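Alpha-catenin-like protein hmp-1 (Caenorhabditis elegans, PDB 5H5M) helps link cadherin-bound beta-catenin to actin filaments at adherens junctions, and is required for cell migration and shape changes during embryonic body enclosure and elongation. Local coordinates at residues A[186-189]-A[190-194]. Residues are numbered along the deposited sequence; the frame is centred on the assembly and turned at random.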
ATOM      1  N   LEU A 186       0.487 -13.905 -12.967  1.00 20.45           N
ATOM      2  CA  LEU A 186       1.808 -13.430 -12.567  1.00 22.65           C
ATOM      3  C   LEU A 186       2.536 -14.480 -11.735  1.00 24.42           C
ATOM      4  O   LEU A 186       3.738 -14.690 -11.892  1.00 35.34           O
ATOM      5  CB  LEU A 186       1.696 -12.120 -11.785  1.00 19.43           C
ATOM      6  CG  LEU A 186       1.412 -10.879 -12.634  1.00 23.91           C
ATOM      7  CD1 LEU A 186       1.004  -9.698 -11.765  1.00 17.98           C
ATOM      8  CD2 LEU A 186       2.634 -10.528 -13.456  1.00 22.12           C
ATOM      9  N   GLU A 187       1.793 -15.136 -10.851  1.00 15.99           N
ATOM     10  CA  GLU A 187       2.334 -16.207 -10.025  1.00 25.70           C
ATOM     11  C   GLU A 187       2.857 -17.353 -10.892  1.00 28.67           C
ATOM     12  O   GLU A 187       3.859 -17.997 -10.572  1.00 21.44           O
ATOM     13  CB  GLU A 187       1.260 -16.710  -9.061  1.00 16.90           C
ATOM     14  CG  GLU A 187       1.675 -17.875  -8.185  1.00 17.99           C
ATOM     15  CD  GLU A 187       0.566 -18.294  -7.240  1.00 32.25           C
ATOM     16  OE1 GLU A 187      -0.530 -18.651  -7.728  1.00 27.83           O
ATOM     17  OE2 GLU A 187       0.783 -18.255  -6.011  1.00 28.14           O
ATOM     18  N   LYS A 188       2.163 -17.592 -11.999  1.00 22.49           N
ATOM     19  CA  LYS A 188       2.545 -18.611 -12.964  1.00 22.34           C
ATOM     20  C   LYS A 188       3.763 -18.179 -13.784  1.00 28.54           C
ATOM     21  O   LYS A 188       4.696 -18.953 -14.000  1.00 32.09           O
ATOM     22  CB  LYS A 188       1.358 -18.906 -13.880  1.00 34.96           C
ATOM     23  CG  LYS A 188       1.625 -19.859 -15.021  1.00 47.76           C
ATOM     24  CD  LYS A 188       0.363 -20.032 -15.854  1.00 57.85           C
ATOM     25  CE  LYS A 188      -0.838 -20.340 -14.966  1.00 61.64           C
ATOM     26  NZ  LYS A 188      -2.128 -20.262 -15.709  1.00 68.42           N
ATOM     27  N   LEU A 189       3.745 -16.927 -14.225  1.00 25.94           N
ATOM     28  CA  LEU A 189       4.754 -16.389 -15.129  1.00 22.33           C
ATOM     29  C   LEU A 189       6.121 -16.144 -14.467  1.00 34.50           C
ATOM     30  O   LEU A 189       7.167 -16.326 -15.101  1.00 19.23           O
ATOM     31  CB  LEU A 189       4.230 -15.085 -15.737  1.00 18.68           C
ATOM     32  CG  LEU A 189       5.007 -14.420 -16.871  1.00 36.39           C
ATOM     33  CD1 LEU A 189       5.175 -15.372 -18.043  1.00 32.47           C
ATOM     34  CD2 LEU A 189       4.300 -13.148 -17.310  1.00 42.26           C
ATOM     35  N   ALA A 190       6.099 -15.740 -13.198  1.00 20.85           N
ATOM     36  CA  ALA A 190       7.306 -15.340 -12.470  1.00 23.77           C
ATOM     37  C   ALA A 190       8.467 -16.354 -12.505  1.00 23.52           C
ATOM     38  O   ALA A 190       9.598 -15.970 -12.794  1.00 23.28           O
ATOM     39  CB  ALA A 190       6.948 -15.013 -11.016  1.00 17.06           C
ATOM     40  N   PRO A 191       8.207 -17.641 -12.204  1.00 24.93           N
ATOM     41  CA  PRO A 191       9.362 -18.549 -12.229  1.00 20.40           C
ATOM     42  C   PRO A 191       9.874 -18.797 -13.647  1.00 26.72           C
ATOM     43  O   PRO A 191      11.035 -19.166 -13.832  1.00 23.71           O
ATOM     44  CB  PRO A 191       8.815 -19.849 -11.619  1.00 21.12           C
ATOM     45  CG  PRO A 191       7.486 -19.495 -11.014  1.00 20.69           C
ATOM     46  CD  PRO A 191       6.972 -18.341 -11.808  1.00 22.48           C
ATOM     47  N   GLN A 192       9.008 -18.598 -14.635  1.00 29.05           N
ATOM     48  CA  GLN A 192       9.389 -18.779 -16.028  1.00 29.60           C
ATOM     49  C   GLN A 192      10.231 -17.604 -16.503  1.00 28.34           C
ATOM     50  O   GLN A 192      11.184 -17.782 -17.265  1.00 33.26           O
ATOM     51  CB  GLN A 192       8.149 -18.940 -16.909  1.00 30.00           C
ATOM     52  CG  GLN A 192       7.244 -20.082 -16.481  1.00 30.90           C
ATOM     53  CD  GLN A 192       5.961 -20.148 -17.290  1.00 40.52           C
ATOM     54  OE1 GLN A 192       5.708 -19.301 -18.145  1.00 50.90           O
ATOM     55  NE2 GLN A 192       5.144 -21.158 -17.019  1.00 36.37           N
ATOM     56  N   VAL A 193       9.872 -16.404 -16.051  1.00 32.32           N
ATOM     57  CA  VAL A 193      10.653 -15.206 -16.341  1.00 23.72           C
ATOM     58  C   VAL A 193      12.060 -15.356 -15.772  1.00 24.76           C
ATOM     59  O   VAL A 193      13.046 -15.049 -16.440  1.00 33.49           O
ATOM     60  CB  VAL A 193       9.996 -13.936 -15.761  1.00 29.75           C
ATOM     61  CG1 VAL A 193      10.926 -12.734 -15.909  1.00 21.98           C
ATOM     62  CG2 VAL A 193       8.666 -13.666 -16.438  1.00 25.69           C
ATOM     63  N   ALA A 194      12.143 -15.847 -14.539  1.00 35.06           N
ATOM     64  CA  ALA A 194      13.429 -16.087 -13.890  1.00 38.32           C
ATOM     65  C   ALA A 194      14.290 -17.052 -14.703  1.00 29.90           C
ATOM     66  O   ALA A 194      15.453 -16.769 -14.980  1.00 27.34           O
ATOM     67  CB  ALA A 194      13.221 -16.623 -12.481  1.00 33.93           C
TER
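L189 meets V193 one turn further along the helix, its CG lying 3.8 Å from CG2 of V193 as the side chains pass at a slant. With CG of L189 anti to the backbone N (chi1 -171°), CD1 comes to 4.0 Å from OE1 of Q192, whose extended chain crosses the leucine at about a right angle and runs alongside K188 O (CD 3.7 Å away) without a hydrogen bond from NE2. In the backbone, L189 O accepts a fairly straight bond from V193 N (2.9 Å, 158° at the hydrogen), the donor almost in line with C=O, and a weak, bent one from Q192 N. A190 N keeps its i to i-4 bond to L186 O, which the A190 methyl CB approaches to 3.3 Å. P191 has no N-H for E187 O, and its CD sits 3.4 Å from that oxygen; Q192 N also misses K188 O, and the regular pattern returns only at V193. The proline thus kinks helix 173-202 of the M domain. E187 reaches across to a salt bridge with R164 of helix 142-166, against which A190, P191, V193 and A194 lie, while L186 and Q192 pack on helix 207-233 through W220 and Y216.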